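Local coordinates for cytochrome c-552/4 domain-containing protein (Ignicoccus hospitalis KIN4/I, PDB 4QO5), which is a membrane-associated octahaem cytochrome c that binds eight haems covalently and probably passes electrons along them, at the interface of chains A and B. Residues are numbered along the deposited sequence; one frame, centred on the assembly and turned at random. Chains: chain A/B, Hypothetical multiheme protein.

The four contacts show how one subunit boundary can be built from separate patches. Contacts 2 and 4 are neighbours, about 13 Å between the centres of their C-alpha atoms, and share helix 162-165 of chain B: A:Tyr418 reaches B:Glu164, A:Thr492 the adjoining B:Thr165. Contact 1 lies about 21 Å from contact 4 and 25 Å from contact 2. Contact 3, where two C-terminal helices meet, stands apart, about 60 Å from contact 1 and 41 Å from contact 4. Contacts 1 and 4 both adjoin haem-binding CXXCH segments of chain B, which suggests that assembly and haem placement are coupled.

Contact 1: the interface of chains A and B. Residues chain A 258, 261-262, 265; chain B 40, 220, 223, 225, 228.
A mixed polar and apolar interface between two copies of this octahaem cytochrome c sets A:His262 against B:Asp225 and B:Ile228, joining helix 254-262 of chain A to the segment that follows a CXXCH haem motif of chain B, in a deposited assembly of three copies, which may be the biological one. The imidazole is held at its edge and on a face. Its NE2 donates to the carboxylate oxygen OD2 of B:Asp225 at 2.9 Å, nearly straight (164° at the hydrogen) and close to the ring plane, and OD2 receives it on the anti lone pair. Over one face, offset towards the rim, sits the methyl CD1 of B:Ile228, 3.6 Å from the ring centroid of A:His262. At the edge, CB of B:Ser223 lies 3.8 Å from CE1 of A:His262. With CG anti to its carbonyl carbon (chi1 -79°), the histidine leans outward from the helix end towards these partners. The carboxylate may favour a protonated ring, though the amine of B:Lys40 nearby would oppose this. One turn earlier, CG1 of A:Ile258 meets CG of B:Pro220 at 3.8 Å, the two side chains sliding past each other in opposite directions. CB of A:Met261 packs on CG1 of B:Ile228 at 3.9 Å.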
loop_
_atom_site.group_PDB
_atom_site.type_symbol
_atom_site.label_atom_id
_atom_site.label_comp_id
_atom_site.label_asym_id
_atom_site.label_seq_id
_atom_site.Cartn_x
_atom_site.Cartn_y
_atom_site.Cartn_z
ATOM N N ILE A 258 -14.553 6.581 2.177
ATOM C CA ILE A 258 -15.482 7.648 1.825
ATOM C C ILE A 258 -14.739 8.938 1.430
ATOM O O ILE A 258 -15.119 9.619 0.470
ATOM C CB ILE A 258 -16.444 7.933 3.001
ATOM C CG1 ILE A 258 -17.354 6.727 3.228
ATOM C CG2 ILE A 258 -17.304 9.147 2.714
ATOM C CD1 ILE A 258 -18.098 6.799 4.576
ATOM N N MET A 261 -13.419 8.989 -2.176
ATOM C CA MET A 261 -14.420 9.197 -3.214
ATOM C C MET A 261 -15.208 10.506 -3.135
ATOM O O MET A 261 -15.707 10.982 -4.160
ATOM C CB MET A 261 -15.408 8.023 -3.274
ATOM C CG MET A 261 -14.795 6.728 -3.744
ATOM S SD MET A 261 -13.904 6.881 -5.320
ATOM C CE MET A 261 -15.171 7.522 -6.396
ATOM N N HIS A 262 -15.350 11.079 -1.939
ATOM C CA HIS A 262 -16.188 12.273 -1.766
ATOM C C HIS A 262 -15.438 13.597 -1.548
ATOM O O HIS A 262 -16.047 14.660 -1.637
ATOM C CB HIS A 262 -17.191 12.074 -0.611
ATOM C CG HIS A 262 -18.386 11.265 -0.990
ATOM N ND1 HIS A 262 -19.416 10.993 -0.115
ATOM C CD2 HIS A 262 -18.721 10.662 -2.164
ATOM C CE1 HIS A 262 -20.334 10.265 -0.727
ATOM N NE2 HIS A 262 -19.933 10.046 -1.970
ATOM N N LYS A 265 -15.886 17.009 -3.305
ATOM C CA LYS A 265 -17.015 17.894 -3.037
ATOM C C LYS A 265 -16.936 18.508 -1.634
ATOM O O LYS A 265 -17.860 19.185 -1.196
ATOM C CB LYS A 265 -18.361 17.182 -3.279
ATOM C CG LYS A 265 -18.634 15.946 -2.417
ATOM C CD LYS A 265 -19.691 15.013 -3.028
ATOM C CE LYS A 265 -19.071 14.085 -4.071
ATOM N NZ LYS A 265 -20.058 13.158 -4.688
ATOM N N LYS B 40 -26.852 14.052 0.676
ATOM C CA LYS B 40 -26.142 13.678 -0.557
ATOM C C LYS B 40 -26.714 12.414 -1.172
ATOM O O LYS B 40 -26.363 12.048 -2.302
ATOM C CB LYS B 40 -24.645 13.468 -0.305
ATOM C CG LYS B 40 -23.897 14.702 0.175
ATOM C CD LYS B 40 -22.392 14.455 0.141
ATOM C CE LYS B 40 -21.660 15.189 1.263
ATOM N NZ LYS B 40 -21.680 16.675 1.130
ATOM N N PRO B 220 -21.790 2.983 2.139
ATOM C CA PRO B 220 -22.022 3.397 3.533
ATOM C C PRO B 220 -23.184 4.348 3.697
ATOM O O PRO B 220 -23.555 5.060 2.756
ATOM C CB PRO B 220 -20.724 4.137 3.930
ATOM C CG PRO B 220 -19.729 3.812 2.875
ATOM C CD PRO B 220 -20.467 3.387 1.627
ATOM N N SER B 223 -24.956 8.454 2.859
ATOM C CA SER B 223 -25.013 8.847 1.460
ATOM C C SER B 223 -25.535 7.714 0.579
ATOM O O SER B 223 -26.144 7.987 -0.444
ATOM C CB SER B 223 -23.655 9.357 0.950
ATOM O OG SER B 223 -22.664 8.345 1.079
ATOM N N ASP B 225 -24.270 5.716 -1.581
ATOM C CA ASP B 225 -23.891 6.183 -2.903
ATOM C C ASP B 225 -23.358 5.029 -3.744
ATOM O O ASP B 225 -22.377 4.391 -3.367
ATOM C CB ASP B 225 -22.802 7.253 -2.730
ATOM C CG ASP B 225 -22.487 8.005 -4.020
ATOM O OD1 ASP B 225 -23.015 7.651 -5.099
ATOM O OD2 ASP B 225 -21.681 8.960 -3.955
ATOM N N ILE B 228 -19.762 5.235 -4.604
ATOM C CA ILE B 228 -18.854 4.612 -3.651
ATOM C C ILE B 228 -18.838 3.084 -3.773
ATOM O O ILE B 228 -17.771 2.461 -3.738
ATOM C CB ILE B 228 -19.152 5.049 -2.193
ATOM C CG1 ILE B 228 -18.812 6.534 -2.018
ATOM C CG2 ILE B 228 -18.345 4.200 -1.217
ATOM C CD1 ILE B 228 -19.023 7.079 -0.595
HETATM O O HOH W 1 -20.649 10.617 -5.428
#

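Contact 2: the interface of chains A and B. Residues chain A 418, 422; chain B 160, 164, 195-199.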
loop_
_atom_site.group_PDB
_atom_site.type_symbol
_atom_site.label_atom_id
_atom_site.label_comp_id
_atom_site.label_asym_id
_atom_site.label_seq_id
_atom_site.Cartn_x
_atom_site.Cartn_y
_atom_site.Cartn_z
ATOM N N TYR A 418 -18.235 3.230 22.834
ATOM C CA TYR A 418 -18.099 1.788 22.637
ATOM C C TYR A 418 -16.751 1.448 22.002
ATOM O O TYR A 418 -16.047 0.518 22.429
ATOM C CB TYR A 418 -19.230 1.273 21.743
ATOM C CG TYR A 418 -19.197 -0.216 21.503
ATOM C CD1 TYR A 418 -20.021 -1.069 22.224
ATOM C CD2 TYR A 418 -18.354 -0.769 20.542
ATOM C CE1 TYR A 418 -19.997 -2.431 22.012
ATOM C CE2 TYR A 418 -18.323 -2.132 20.323
ATOM C CZ TYR A 418 -19.146 -2.958 21.055
ATOM O OH TYR A 418 -19.119 -4.321 20.847
ATOM N N LEU A 422 -13.542 -0.597 23.575
ATOM C CA LEU A 422 -12.891 -1.680 22.850
ATOM C C LEU A 422 -11.387 -1.408 22.794
ATOM O O LEU A 422 -10.570 -2.312 22.998
ATOM C CB LEU A 422 -13.457 -1.800 21.431
ATOM C CG LEU A 422 -12.889 -2.955 20.621
ATOM C CD1 LEU A 422 -13.215 -4.275 21.320
ATOM C CD2 LEU A 422 -13.447 -2.924 19.201
ATOM N N ARG B 160 -15.563 -10.957 22.169
ATOM C CA ARG B 160 -15.968 -9.575 22.389
ATOM C C ARG B 160 -14.782 -8.603 22.394
ATOM O O ARG B 160 -14.972 -7.386 22.477
ATOM C CB ARG B 160 -16.741 -9.458 23.707
ATOM N N GLU B 164 -13.289 -9.267 17.983
ATOM C CA GLU B 164 -14.191 -8.215 17.519
ATOM C C GLU B 164 -13.464 -7.144 16.720
ATOM O O GLU B 164 -14.011 -6.581 15.758
ATOM C CB GLU B 164 -14.956 -7.593 18.703
ATOM C CG GLU B 164 -15.874 -6.466 18.268
ATOM C CD GLU B 164 -16.925 -6.134 19.310
ATOM O OE1 GLU B 164 -17.114 -4.932 19.573
ATOM O OE2 GLU B 164 -17.560 -7.068 19.851
ATOM N N TYR B 195 -25.440 -1.580 23.360
ATOM C CA TYR B 195 -25.246 -2.812 22.601
ATOM C C TYR B 195 -24.001 -3.574 23.019
ATOM O O TYR B 195 -23.051 -2.999 23.563
ATOM C CB TYR B 195 -25.053 -2.515 21.110
ATOM C CG TYR B 195 -26.210 -1.882 20.389
ATOM C CD1 TYR B 195 -27.292 -2.658 19.952
ATOM C CD2 TYR B 195 -26.210 -0.521 20.097
ATOM C CE1 TYR B 195 -28.334 -2.092 19.263
ATOM C CE2 TYR B 195 -27.262 0.062 19.406
ATOM C CZ TYR B 195 -28.319 -0.742 18.990
ATOM O OH TYR B 195 -29.366 -0.192 18.309
ATOM N N GLU B 196 -23.995 -4.862 22.688
ATOM C CA GLU B 196 -22.760 -5.619 22.535
ATOM C C GLU B 196 -22.642 -5.989 21.058
ATOM O O GLU B 196 -23.591 -6.506 20.457
ATOM C CB GLU B 196 -22.769 -6.896 23.381
ATOM C CG GLU B 196 -22.798 -6.674 24.883
ATOM C CD GLU B 196 -22.757 -7.983 25.663
ATOM O OE1 GLU B 196 -22.785 -9.063 25.030
ATOM O OE2 GLU B 196 -22.700 -7.930 26.911
ATOM N N GLY B 197 -21.491 -5.704 20.466
ATOM C CA GLY B 197 -21.267 -6.069 19.080
ATOM C C GLY B 197 -21.676 -5.049 18.034
ATOM O O GLY B 197 -21.634 -5.350 16.837
ATOM N N TYR B 198 -22.069 -3.857 18.469
ATOM C CA TYR B 198 -22.324 -2.733 17.560
ATOM C C TYR B 198 -21.773 -1.435 18.194
ATOM O O TYR B 198 -22.028 -1.191 19.362
ATOM C CB TYR B 198 -23.820 -2.578 17.224
ATOM C CG TYR B 198 -23.989 -1.568 16.121
ATOM C CD1 TYR B 198 -23.769 -1.927 14.784
ATOM C CD2 TYR B 198 -24.279 -0.239 16.410
ATOM C CE1 TYR B 198 -23.847 -0.975 13.763
ATOM C CE2 TYR B 198 -24.369 0.719 15.396
ATOM C CZ TYR B 198 -24.146 0.350 14.084
ATOM O OH TYR B 198 -24.226 1.316 13.092
ATOM N N PRO B 199 -21.045 -0.589 17.425
ATOM C CA PRO B 199 -20.763 -0.616 15.981
ATOM C C PRO B 199 -20.041 -1.847 15.453
ATOM O O PRO B 199 -19.091 -2.368 16.048
ATOM C CB PRO B 199 -19.877 0.634 15.759
ATOM C CG PRO B 199 -19.343 0.979 17.100
ATOM C CD PRO B 199 -20.477 0.623 18.044
#
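A:Tyr418 crosses from helix 413-447 into a pocket of chain B formed by B:Glu164 and the stretch from B:Tyr195 to B:Pro199. Its CG stands trans to the main-chain nitrogen (chi1 -179°), which sends the ring outward from the helix. At the root, CB lies 4.0 Å from CD of B:Pro199, the proline that follows a cis peptide bond, and further out CD2 of the ring meets the same CD at 3.6 Å. The carbonyl oxygen of B:Tyr198 sits over the centre of one face, 3.5 Å from CD1 of the tyrosine, while CE1 comes within 3.5 Å of the carbonyl oxygen of B:Tyr195. At the tip, the phenol OH is gripped by two bonds. It donates to OE1 of B:Glu164 at 2.5 Å, on the syn lone pair, with carboxylate and ring nearly coplanar (3° apart), and it accepts from the backbone N of B:Gly197 at 2.8 Å. The donated and accepted bonds together fix the hydroxyl's rotation. Replacing this tyrosine by a phenylalanine would probably leave B:Glu164 and the amide of B:Gly197 without their shared mate inside the contact. Beside it, CD1 of A:Leu422 rests 3.8 Å from the carbonyl oxygen of B:Arg160. The site plugs the long helix of one subunit into its neighbour, and probably fixes how the two subunits register.

Contact 3: the interface of chains A and B. Residues chain A 517-518, 521; chain B 515, 518, 521.
A:Ala517 and B:Ala518 meet where the C-terminal helices 498-520 of the two chains run side by side in nearly the same direction, their backbones so near that the two CA atoms are 5.7 Å apart. Both residues keep helical torsions, and so close an approach is probably allowed by the small methyl side chains here. The methyl CB of A:Ala517 touches the methyl CB of B:Ala518 at 3.9 Å. On its other flank the same methyl meets the indole of B:Trp515, at the CZ3 corner of the six-membered ring, 3.8 Å away. It arrives from above the indole plane and beyond the rim, so the tryptophan offers a corner and not the middle of its face. CG of B:Trp515 is trans to the main-chain nitrogen (chi1 -178°), and this swings the indole along the helix flank to lie beside A:Ala517. A:Ala518 contributes little more than its backbone, its N lying 4.0 Å from CB of B:Ala518. Past the helix ends the chains stay together: the CB atoms of A:Ala521 and B:Ala521 are 4.2 Å apart, although both residues are poorly ordered and their details are doubtful. The helices lie level with each other but offer different faces, so that A:Ala517 packs on B:Ala518; the interface is not an exact two-fold. The patch lies at the far tip of the long helices, at the very C-terminus, where the two helix ends pack lightly against each other.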
loop_
_atom_site.group_PDB
_atom_site.type_symbol
_atom_site.label_atom_id
_atom_site.label_comp_id
_atom_site.label_asym_id
_atom_site.label_seq_id
_atom_site.Cartn_x
_atom_site.Cartn_y
_atom_site.Cartn_z
ATOM N N ALA A 517 16.839 -28.323 22.448
ATOM C CA ALA A 517 17.020 -29.635 21.836
ATOM C C ALA A 517 18.466 -29.836 21.393
ATOM O O ALA A 517 18.999 -30.940 21.489
ATOM C CB ALA A 517 16.069 -29.823 20.663
ATOM N N ALA A 518 19.093 -28.762 20.919
ATOM C CA ALA A 518 20.494 -28.803 20.501
ATOM C C ALA A 518 21.461 -28.895 21.683
ATOM O O ALA A 518 22.599 -29.327 21.522
ATOM C CB ALA A 518 20.830 -27.587 19.640
ATOM N N ALA A 521 20.728 -32.532 23.737
ATOM C CA ALA A 521 21.098 -33.633 22.854
ATOM C C ALA A 521 22.426 -34.247 23.285
ATOM O O ALA A 521 23.308 -33.550 23.792
ATOM C CB ALA A 521 21.179 -33.154 21.413
ATOM N N TRP B 515 15.561 -29.725 13.337
ATOM C CA TRP B 515 14.978 -30.586 14.357
ATOM C C TRP B 515 15.606 -31.975 14.340
ATOM O O TRP B 515 15.989 -32.501 15.383
ATOM C CB TRP B 515 13.462 -30.666 14.180
ATOM C CG TRP B 515 12.763 -31.486 15.216
ATOM C CD1 TRP B 515 12.103 -32.668 15.019
ATOM C CD2 TRP B 515 12.641 -31.187 16.614
ATOM N NE1 TRP B 515 11.579 -33.121 16.206
ATOM C CE2 TRP B 515 11.896 -32.233 17.201
ATOM C CE3 TRP B 515 13.085 -30.136 17.426
ATOM C CZ2 TRP B 515 11.586 -32.258 18.560
ATOM C CZ3 TRP B 515 12.778 -30.167 18.777
ATOM C CH2 TRP B 515 12.036 -31.222 19.329
ATOM N N ALA B 518 19.159 -31.915 15.614
ATOM C CA ALA B 518 19.175 -31.793 17.071
ATOM C C ALA B 518 18.813 -33.101 17.777
ATOM O O ALA B 518 19.153 -33.292 18.941
ATOM C CB ALA B 518 18.240 -30.674 17.523
ATOM N N ALA B 521 21.738 -36.011 16.796
ATOM C CA ALA B 521 23.006 -35.596 17.387
ATOM C C ALA B 521 23.323 -36.430 18.624
ATOM O O ALA B 521 22.420 -36.848 19.351
ATOM C CB ALA B 521 22.968 -34.117 17.741
#

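Contact 4: the interface of chains A and B. Residues chain A 488-489, 492; chain B 165-166, 169-170, 237.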
loop_
_atom_site.group_PDB
_atom_site.type_symbol
_atom_site.label_atom_id
_atom_site.label_comp_id
_atom_site.label_asym_id
_atom_site.label_seq_id
_atom_site.Cartn_x
_atom_site.Cartn_y
_atom_site.Cartn_z
ATOM N N GLY A 488 -9.369 0.136 11.765
ATOM C CA GLY A 488 -8.736 -0.708 10.778
ATOM C C GLY A 488 -9.389 -2.077 10.805
ATOM O O GLY A 488 -10.295 -2.341 11.598
ATOM N N GLN A 489 -8.934 -2.945 9.917
ATOM C CA GLN A 489 -9.396 -4.317 9.867
ATOM C C GLN A 489 -8.192 -5.246 9.709
ATOM O O GLN A 489 -7.846 -5.987 10.626
ATOM C CB GLN A 489 -10.396 -4.505 8.719
ATOM C CG GLN A 489 -11.752 -3.815 8.949
ATOM C CD GLN A 489 -11.791 -2.382 8.431
ATOM O OE1 GLN A 489 -10.922 -1.952 7.668
ATOM N NE2 GLN A 489 -12.804 -1.636 8.847
ATOM N N THR A 492 -5.196 -5.038 12.163
ATOM C CA THR A 492 -5.386 -5.676 13.459
ATOM C C THR A 492 -5.327 -7.199 13.348
ATOM O O THR A 492 -5.427 -7.900 14.356
ATOM C CB THR A 492 -6.757 -5.323 14.084
ATOM O OG1 THR A 492 -7.802 -5.792 13.222
ATOM C CG2 THR A 492 -6.899 -3.827 14.260
ATOM N N THR B 165 -12.223 -6.866 17.105
ATOM C CA THR B 165 -11.440 -5.854 16.421
ATOM C C THR B 165 -10.707 -6.445 15.220
ATOM O O THR B 165 -10.158 -5.693 14.408
ATOM C CB THR B 165 -10.438 -5.178 17.368
ATOM O OG1 THR B 165 -10.034 -3.928 16.806
ATOM C CG2 THR B 165 -9.211 -6.060 17.595
ATOM N N SER B 166 -10.702 -7.778 15.117
ATOM C CA SER B 166 -10.016 -8.455 14.003
ATOM C C SER B 166 -10.970 -9.172 13.042
ATOM O O SER B 166 -11.635 -8.512 12.241
ATOM C CB SER B 166 -8.895 -9.385 14.501
ATOM O OG SER B 166 -9.345 -10.353 15.418
ATOM N N ALA B 169 -14.575 -7.809 12.441
ATOM C CA ALA B 169 -14.724 -6.510 11.788
ATOM C C ALA B 169 -15.112 -6.668 10.308
ATOM O O ALA B 169 -15.849 -5.853 9.746
ATOM C CB ALA B 169 -13.435 -5.689 11.909
ATOM N N CYS B 170 -14.595 -7.703 9.662
ATOM C CA CYS B 170 -14.957 -7.926 8.269
ATOM C C CYS B 170 -16.078 -8.912 8.098
ATOM O O CYS B 170 -16.933 -8.716 7.242
ATOM C CB CYS B 170 -13.771 -8.440 7.487
ATOM S SG CYS B 170 -12.489 -7.171 7.583
ATOM N N GLN B 237 -11.883 -2.034 2.079
ATOM C CA GLN B 237 -12.062 -2.064 3.526
ATOM C C GLN B 237 -11.671 -3.454 4.013
ATOM O O GLN B 237 -11.084 -3.605 5.078
ATOM C CB GLN B 237 -13.524 -1.760 3.931
ATOM C CG GLN B 237 -13.737 -1.675 5.468
ATOM C CD GLN B 237 -15.204 -1.762 5.908
ATOM O OE1 GLN B 237 -16.118 -1.733 5.091
ATOM N NE2 GLN B 237 -15.422 -1.849 7.221
HETATM O O HOH W 2 -11.101 -2.509 14.498
#
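A:Thr492 and B:Thr165 provide the hydrogen-bonded core of this patch. The hydroxyl OG1 of A:Thr492 donates a hydrogen bond to the carbonyl oxygen of B:Thr165 at 2.6 Å, tilted 31° from the carbonyl plane, and also to that of A:Gln489 in its own chain at 2.6 Å. One hydroxyl hydrogen must serve both acceptors, shared or in alternation. A chi1 of 61° tucks OG1 between the backbone N and the carbonyl carbon, facing both oxygens. A valine in its place would probably leave the carbonyl of B:Thr165 without this donor and set the turn at A:Gln489 less firmly. Water adds a second link: water 2 bonds OG1 of B:Thr165 at 2.9 Å and the carbonyl oxygen of A:Gly488 at 3.0 Å. Among the amides, OE1 of A:Gln489 faces the carbonyl oxygen of B:Gln237 at 3.1 Å, a pairing of two acceptors, and NE2 of A:Gln489 faces NE2 of B:Gln237 at the same separation, 3.1 Å. The modelled orientation is therefore doubtful; with the amide of A:Gln489 turned over, both pairs could be hydrogen bonds. The amide planes are steeply inclined, 71° apart. Apolar packing completes the patch: CB of A:Gln489 lies 3.6 Å from SG of B:Cys170, and CG of A:Gln489 rests on CB of B:Ala169. B:Ala169 and B:Cys170 belong to one CXXCH haem-binding motif and B:Gln237 to another, so the A:Gly488 to A:Thr492 segment probably supports haem attachment segments of its neighbour.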